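Local coordinates for neck and C-terminal motor domain of Kar3 (Candida glabrata, PDB 4GKR), which is a mitotic kinesin-14 ATPase whose motor domain binds ADP and magnesium and probably uses ATP hydrolysis to move along microtubules, at residues A[122-125]-A[130-133]; A[97-102]-A[262-267]. All coordinates share one frame; numbering follows the deposited sequence.

Contact 1: residues A[122-125]-A[130-133]. With ADP (adenosine-5'-diphosphate), chain D.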
ATOM      1  N   TYR A 122       8.904   1.815   6.569  1.00 33.19           N
ATOM      2  CA  TYR A 122       8.671   1.402   7.931  1.00 34.59           C
ATOM      3  C   TYR A 122       7.244   0.882   8.074  1.00 34.10           C
ATOM      4  O   TYR A 122       7.022  -0.159   8.671  1.00 35.24           O
ATOM      5  CB  TYR A 122       8.944   2.562   8.894  1.00 36.31           C
ATOM      6  CG  TYR A 122       8.696   2.205  10.329  1.00 37.51           C
ATOM      7  CD1 TYR A 122       7.408   2.278  10.867  1.00 36.85           C
ATOM      8  CD2 TYR A 122       9.746   1.773  11.156  1.00 39.88           C
ATOM      9  CE1 TYR A 122       7.161   1.934  12.180  1.00 38.73           C
ATOM     10  CE2 TYR A 122       9.509   1.431  12.483  1.00 41.62           C
ATOM     11  CZ  TYR A 122       8.215   1.518  12.985  1.00 41.39           C
ATOM     12  OH  TYR A 122       7.956   1.189  14.290  1.00 43.95           O
ATOM     13  N   THR A 123       6.284   1.609   7.513  1.00 33.33           N
ATOM     14  CA  THR A 123       4.904   1.172   7.493  1.00 32.86           C
ATOM     15  C   THR A 123       4.706  -0.169   6.772  1.00 32.25           C
ATOM     16  O   THR A 123       4.010  -1.038   7.279  1.00 32.12           O
ATOM     17  CB  THR A 123       4.002   2.247   6.859  1.00 32.37           C
ATOM     18  OG1 THR A 123       4.033   3.414   7.682  1.00 34.26           O
ATOM     19  CG2 THR A 123       2.539   1.759   6.753  1.00 31.68           C
ATOM     20  N   MET A 124       5.321  -0.342   5.604  1.00 32.63           N
ATOM     21  CA  MET A 124       5.085  -1.565   4.825  1.00 33.59           C
ATOM     22  C   MET A 124       5.949  -2.772   5.218  1.00 34.40           C
ATOM     23  O   MET A 124       5.480  -3.908   5.122  1.00 33.46           O
ATOM     24  CB  MET A 124       5.179  -1.302   3.321  1.00 33.72           C
ATOM     25  CG  MET A 124       4.260  -0.187   2.844  1.00 36.02           C
ATOM     26  SD  MET A 124       2.485  -0.547   3.023  1.00 40.09           S
ATOM     27  CE  MET A 124       2.300  -1.892   1.851  1.00 38.20           C
ATOM     28  N   LEU A 125       7.174  -2.532   5.690  1.00 35.59           N
ATOM     29  CA  LEU A 125       8.182  -3.603   5.740  1.00 37.75           C
ATOM     30  C   LEU A 125       8.926  -3.795   7.046  1.00 40.82           C
ATOM     31  O   LEU A 125       9.890  -4.547   7.085  1.00 43.78           O
ATOM     32  CB  LEU A 125       9.224  -3.399   4.649  1.00 37.89           C
ATOM     33  CG  LEU A 125       8.809  -3.557   3.187  1.00 38.18           C
ATOM     34  CD1 LEU A 125       9.991  -3.211   2.275  1.00 37.88           C
ATOM     35  CD2 LEU A 125       8.301  -4.983   2.940  1.00 37.93           C
ATOM     36  N   GLY A 130       5.299  -4.605  10.180  1.00 40.33           N
ATOM     37  CA  GLY A 130       4.857  -3.890   8.980  1.00 36.29           C
ATOM     38  C   GLY A 130       3.688  -4.538   8.260  1.00 33.85           C
ATOM     39  O   GLY A 130       3.400  -5.713   8.461  1.00 33.50           O
ATOM     40  N   ILE A 131       3.014  -3.777   7.407  1.00 31.27           N
ATOM     41  CA  ILE A 131       1.881  -4.313   6.650  1.00 30.57           C
ATOM     42  C   ILE A 131       2.194  -5.668   5.979  1.00 31.06           C
ATOM     43  O   ILE A 131       1.398  -6.604   6.088  1.00 31.96           O
ATOM     44  CB  ILE A 131       1.322  -3.292   5.633  1.00 29.59           C
ATOM     45  CG1 ILE A 131       0.851  -2.007   6.337  1.00 30.48           C
ATOM     46  CG2 ILE A 131       0.188  -3.888   4.811  1.00 28.52           C
ATOM     47  CD1 ILE A 131       0.021  -2.228   7.587  1.00 31.31           C
ATOM     48  N   VAL A 132       3.348  -5.799   5.324  1.00 30.35           N
ATOM     49  CA  VAL A 132       3.686  -7.067   4.648  1.00 29.94           C
ATOM     50  C   VAL A 132       3.820  -8.265   5.622  1.00 31.40           C
ATOM     51  O   VAL A 132       3.045  -9.220   5.529  1.00 32.64           O
ATOM     52  CB  VAL A 132       4.902  -6.926   3.698  1.00 29.36           C
ATOM     53  CG1 VAL A 132       5.425  -8.287   3.264  1.00 29.82           C
ATOM     54  CG2 VAL A 132       4.549  -6.060   2.500  1.00 26.46           C
ATOM     55  N   PRO A 133       4.769  -8.228   6.575  1.00 32.13           N
ATOM     56  CA  PRO A 133       4.757  -9.385   7.502  1.00 33.09           C
ATOM     57  C   PRO A 133       3.430  -9.583   8.253  1.00 33.47           C
ATOM     58  O   PRO A 133       3.012 -10.715   8.453  1.00 34.90           O
ATOM     59  CB  PRO A 133       5.889  -9.087   8.480  1.00 33.40           C
ATOM     60  CG  PRO A 133       6.222  -7.656   8.285  1.00 33.02           C
ATOM     61  CD  PRO A 133       5.888  -7.314   6.858  1.00 31.76           C
TER
HETATM   62  PB  ADP D 702      10.593   6.336   3.634  1.00 28.96           P
HETATM   63  O1B ADP D 702       9.198   6.942   3.668  1.00 30.01           O
HETATM   64  O2B ADP D 702      10.634   4.874   3.270  1.00 28.12           O
HETATM   65  O3B ADP D 702      11.535   7.235   2.883  1.00 27.18           O
HETATM   66  PA  ADP D 702      11.477   5.160   6.147  1.00 31.08           P
HETATM   67  O1A ADP D 702      10.418   4.137   6.413  1.00 32.36           O
HETATM   68  O2A ADP D 702      12.843   4.698   5.700  1.00 30.25           O
HETATM   69  O3A ADP D 702      11.013   6.388   5.190  1.00 30.73           O
HETATM   70  O5' ADP D 702      11.515   5.937   7.547  1.00 32.84           O
HETATM   71  C5' ADP D 702      12.377   7.055   7.771  1.00 36.00           C
HETATM   72  C4' ADP D 702      13.012   6.940   9.161  1.00 39.78           C
HETATM   73  O4' ADP D 702      12.084   7.216  10.227  1.00 38.83           O
HETATM   74  C3' ADP D 702      13.516   5.534   9.420  1.00 41.12           C
HETATM   75  O3' ADP D 702      14.748   5.701  10.110  1.00 46.73           O
HETATM   76  C2' ADP D 702      12.459   4.893  10.317  1.00 40.90           C
HETATM   77  O2' ADP D 702      12.979   3.939  11.239  1.00 43.44           O
HETATM   78  C1' ADP D 702      11.848   6.063  11.050  1.00 37.86           C
HETATM   79  N9  ADP D 702      10.384   5.905  11.188  1.00 36.36           N
HETATM   80  C8  ADP D 702       9.496   6.116  10.210  1.00 34.94           C
HETATM   81  N7  ADP D 702       8.226   5.912  10.632  1.00 34.60           N
HETATM   82  C5  ADP D 702       8.287   5.574  11.920  1.00 36.19           C
HETATM   83  C6  ADP D 702       7.303   5.234  12.968  1.00 35.21           C
HETATM   84  N6  ADP D 702       5.983   5.217  12.702  1.00 34.46           N
HETATM   85  N1  ADP D 702       7.781   4.925  14.195  1.00 39.23           N
HETATM   86  C2  ADP D 702       9.105   4.936  14.477  1.00 38.10           C
HETATM   87  N3  ADP D 702      10.055   5.237  13.573  1.00 39.10           N
HETATM   88  C4  ADP D 702       9.717   5.565  12.292  1.00 38.04           C
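The carbonyl oxygens of Thr123 and Met124 accept hydrogen bonds from Ile131 N and Val132 N at the start of the next helix. Ile131 N reaches Thr123 O at 2.9 Å, an almost straight bond (170° at the hydrogen) in the carbonyl plane. Val132 N donates to Met124 O, also at 2.9 Å, with the donor tilted 16° from the plane of the Met124 carbonyl. Side chains fill in around this backbone pair. The CG1 branch of Ile131 lies beside the first acceptor, 3.4 Å from Thr123 O, and runs alongside the Thr123 methyl. The Met124 chain is bent at both chi2 and chi3, which brings its sulfur across the isoleucine side chain, with SD 4.0 Å from Ile131 CB. On another flank Leu125 CD2 lies alongside Val132 CG2 at 3.9 Å.

Just beyond, the nucleotide meets the same short helix. Tyr122 N donates to ADP O1A at 2.8 Å, while its ring, swung out with CG anti to the backbone N (chi1 179°), stacks against the adenine, whose C5 stands 3.6 Å above one face, offset toward the rim. The Thr123 hydroxyl is held by Gly119 O and Asn341 ND2, tying the helix to the P-loop and to strand 335-342. Met124 and Ile131 rest on Leu266, and Gly130 occupies the N-cap position of helix 131-147.

The late carbonyls of helix 120-125 thus satisfy early N-H groups of helix 131-147. This ties the helix into which the P-loop runs, and with it the ADP-binding Tyr122, to the helix that comes next.

Contact 2: residues A[97-102]-A[262-267]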
ATOM      1  N   GLN A  97      -9.425  -6.185   8.458  1.00 42.18           N
ATOM      2  CA  GLN A  97     -10.693  -6.444   7.799  1.00 44.89           C
ATOM      3  C   GLN A  97     -10.569  -6.397   6.275  1.00 43.67           C
ATOM      4  O   GLN A  97     -11.140  -7.239   5.580  1.00 45.70           O
ATOM      5  CB  GLN A  97     -11.767  -5.479   8.300  1.00 49.67           C
ATOM      6  CG  GLN A  97     -12.975  -5.382   7.381  1.00 53.98           C
ATOM      7  CD  GLN A  97     -14.299  -5.292   8.126  1.00 61.36           C
ATOM      8  OE1 GLN A  97     -14.346  -5.263   9.371  1.00 63.86           O
ATOM      9  NE2 GLN A  97     -15.398  -5.259   7.358  1.00 63.15           N
ATOM     10  N   LEU A  98      -9.808  -5.431   5.762  1.00 40.79           N
ATOM     11  CA  LEU A  98      -9.533  -5.343   4.341  1.00 37.25           C
ATOM     12  C   LEU A  98      -8.810  -6.590   3.819  1.00 37.30           C
ATOM     13  O   LEU A  98      -9.189  -7.136   2.775  1.00 37.71           O
ATOM     14  CB  LEU A  98      -8.753  -4.062   4.030  1.00 35.27           C
ATOM     15  CG  LEU A  98      -8.269  -3.841   2.596  1.00 33.87           C
ATOM     16  CD1 LEU A  98      -9.409  -3.509   1.661  1.00 34.03           C
ATOM     17  CD2 LEU A  98      -7.244  -2.725   2.591  1.00 34.03           C
ATOM     18  N   ILE A  99      -7.784  -7.046   4.536  1.00 36.95           N
ATOM     19  CA  ILE A  99      -7.047  -8.273   4.158  1.00 36.95           C
ATOM     20  C   ILE A  99      -7.957  -9.500   4.003  1.00 36.99           C
ATOM     21  O   ILE A  99      -7.779 -10.308   3.087  1.00 36.09           O
ATOM     22  CB  ILE A  99      -5.929  -8.618   5.172  1.00 37.41           C
ATOM     23  CG1 ILE A  99      -4.948  -7.451   5.318  1.00 37.80           C
ATOM     24  CG2 ILE A  99      -5.147  -9.844   4.717  1.00 37.31           C
ATOM     25  CD1 ILE A  99      -4.366  -6.963   3.999  1.00 36.21           C
ATOM     26  N   GLN A 100      -8.930  -9.621   4.901  1.00 37.69           N
ATOM     27  CA  GLN A 100      -9.868 -10.749   4.908  1.00 38.75           C
ATOM     28  C   GLN A 100     -10.715 -10.837   3.623  1.00 39.31           C
ATOM     29  O   GLN A 100     -11.325 -11.865   3.355  1.00 40.28           O
ATOM     30  CB  GLN A 100     -10.763 -10.681   6.149  1.00 39.36           C
ATOM     31  CG  GLN A 100     -10.005 -10.721   7.468  1.00 39.71           C
ATOM     32  CD  GLN A 100     -10.838 -10.238   8.647  1.00 41.68           C
ATOM     33  OE1 GLN A 100     -12.067 -10.105   8.544  1.00 43.18           O
ATOM     34  NE2 GLN A 100     -10.174  -9.962   9.772  1.00 40.72           N
ATOM     35  N   SER A 101     -10.726  -9.754   2.842  1.00 39.10           N
ATOM     36  CA  SER A 101     -11.417  -9.671   1.552  1.00 39.87           C
ATOM     37  C   SER A 101     -10.896 -10.687   0.567  1.00 39.90           C
ATOM     38  O   SER A 101     -11.660 -11.197  -0.259  1.00 42.12           O
ATOM     39  CB  SER A 101     -11.184  -8.302   0.894  1.00 39.16           C
ATOM     40  OG  SER A 101     -11.987  -7.291   1.440  1.00 40.24           O
ATOM     41  N   SER A 102      -9.594 -10.941   0.609  1.00 37.72           N
ATOM     42  CA  SER A 102      -8.982 -11.773  -0.399  1.00 39.25           C
ATOM     43  C   SER A 102      -9.434 -13.226  -0.279  1.00 42.01           C
ATOM     44  O   SER A 102      -9.298 -14.008  -1.220  1.00 43.58           O
ATOM     45  CB  SER A 102      -7.471 -11.656  -0.324  1.00 39.51           C
ATOM     46  OG  SER A 102      -7.062 -11.709   1.023  1.00 41.57           O
ATOM     47  N   GLY A 262      -7.625 -14.576  -4.740  1.00 35.36           N
ATOM     48  CA  GLY A 262      -7.452 -13.237  -4.225  1.00 34.10           C
ATOM     49  C   GLY A 262      -6.021 -12.802  -4.456  1.00 34.47           C
ATOM     50  O   GLY A 262      -5.086 -13.559  -4.208  1.00 35.46           O
ATOM     51  N   ILE A 263      -5.847 -11.590  -4.962  1.00 33.37           N
ATOM     52  CA  ILE A 263      -4.548 -10.973  -5.010  1.00 32.16           C
ATOM     53  C   ILE A 263      -4.545  -9.866  -3.964  1.00 31.61           C
ATOM     54  O   ILE A 263      -5.567  -9.204  -3.764  1.00 31.79           O
ATOM     55  CB  ILE A 263      -4.298 -10.369  -6.392  1.00 33.14           C
ATOM     56  CG1 ILE A 263      -4.486 -11.430  -7.474  1.00 35.15           C
ATOM     57  CG2 ILE A 263      -2.902  -9.776  -6.474  1.00 32.81           C
ATOM     58  CD1 ILE A 263      -5.262 -10.927  -8.679  1.00 37.64           C
ATOM     59  N   LEU A 264      -3.415  -9.704  -3.280  1.00 31.11           N
ATOM     60  CA  LEU A 264      -3.149  -8.548  -2.430  1.00 30.08           C
ATOM     61  C   LEU A 264      -1.897  -7.897  -2.965  1.00 29.27           C
ATOM     62  O   LEU A 264      -0.893  -8.568  -3.142  1.00 30.76           O
ATOM     63  CB  LEU A 264      -2.889  -8.954  -0.989  1.00 30.46           C
ATOM     64  CG  LEU A 264      -3.992  -9.679  -0.233  1.00 34.13           C
ATOM     65  CD1 LEU A 264      -3.734 -11.174  -0.210  1.00 35.58           C
ATOM     66  CD2 LEU A 264      -4.065  -9.177   1.192  1.00 35.27           C
ATOM     67  N   ASN A 265      -1.930  -6.601  -3.226  1.00 27.82           N
ATOM     68  CA  ASN A 265      -0.738  -5.940  -3.726  1.00 27.28           C
ATOM     69  C   ASN A 265      -0.320  -4.938  -2.696  1.00 26.70           C
ATOM     70  O   ASN A 265      -1.056  -3.998  -2.451  1.00 27.72           O
ATOM     71  CB  ASN A 265      -1.017  -5.220  -5.040  1.00 27.20           C
ATOM     72  CG  ASN A 265      -1.642  -6.120  -6.067  1.00 28.62           C
ATOM     73  OD1 ASN A 265      -0.952  -6.735  -6.873  1.00 30.48           O
ATOM     74  ND2 ASN A 265      -2.958  -6.229  -6.028  1.00 29.62           N
ATOM     75  N   LEU A 266       0.837  -5.138  -2.074  1.00 25.51           N
ATOM     76  CA  LEU A 266       1.250  -4.246  -1.017  1.00 25.37           C
ATOM     77  C   LEU A 266       2.330  -3.420  -1.606  1.00 25.42           C
ATOM     78  O   LEU A 266       3.377  -3.943  -1.955  1.00 26.68           O
ATOM     79  CB  LEU A 266       1.704  -5.026   0.218  1.00 25.86           C
ATOM     80  CG  LEU A 266       0.627  -6.057   0.596  1.00 26.45           C
ATOM     81  CD1 LEU A 266       1.169  -7.203   1.413  1.00 27.53           C
ATOM     82  CD2 LEU A 266      -0.572  -5.419   1.281  1.00 26.69           C
ATOM     83  N   VAL A 267       2.058  -2.128  -1.751  1.00 25.28           N
ATOM     84  CA  VAL A 267       2.916  -1.246  -2.529  1.00 26.32           C
ATOM     85  C   VAL A 267       3.559  -0.137  -1.689  1.00 27.68           C
ATOM     86  O   VAL A 267       2.898   0.546  -0.936  1.00 29.22           O
ATOM     87  CB  VAL A 267       2.146  -0.666  -3.737  1.00 26.34           C
ATOM     88  CG1 VAL A 267       3.059   0.173  -4.620  1.00 26.55           C
ATOM     89  CG2 VAL A 267       1.535  -1.790  -4.568  1.00 26.15           C
TER
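Leu264 spreads its two methyls between Ile99 and Ser102, and that fork is the tightly packed part of the contact. CD2 meets the isoleucine, 3.6 Å from Ile99 CD1 and nearly as close to its CG2, the two side chains crossing at about a right angle. CD1 instead lies against the serine, 3.6 Å from Ser102 OG. At Gly262 the backbones themselves approach: Gly262 CA lies 3.6 Å from Ser102 O, and the absence of a side chain lets the strand pass close to Ser102.

The serine hydroxyl is turned back into its own segment, between the backbone N and the carbonyl carbon (chi1 44°). From there Ser102 OG donates to Ile99 O at 2.6 Å, nearly along the C=O axis, and Ser102 N gives the same oxygen a second bond.

The side of this turn away from the strand is looser: Gln97 is exposed, and Gln100, pointing away from the strand, has its side-chain NE2 hydrogen-bonded to His138 of helix 131-147. On the buried side Ile139 of that helix adds to the packing on both Ile99 and Leu264.

Across the interface, then, the joining is apolar. The Ser102 hydroxyl is engaged by Ile99 O, so the serine presents carbon and a committed oxygen to Leu264, and helix 96-99 and the residues up to Ser102 that follow it pack against strand 259-268 of the central sheet.

Both contacts are buried and share neighbours on the central sheet, but differ in chemistry. Contact 1 joins two consecutive helices through backbone hydrogen bonds beside the nucleotide, whereas contact 2 brings together elements far apart in sequence through aliphatic packing and includes no ADP-pocket residue. Strand 259-268 links them: Leu264 serves contact 2, while two residues on, Leu266 touches contact 1, its CB lying 3.6 Å from Met124 CE and its CD1 3.7 Å from Val132 CG2. Helix 131-147 is likewise common, its start belonging to contact 1 and its later Ile139 covering contact 2. The centres of the two contacts lie about 14 Å apart.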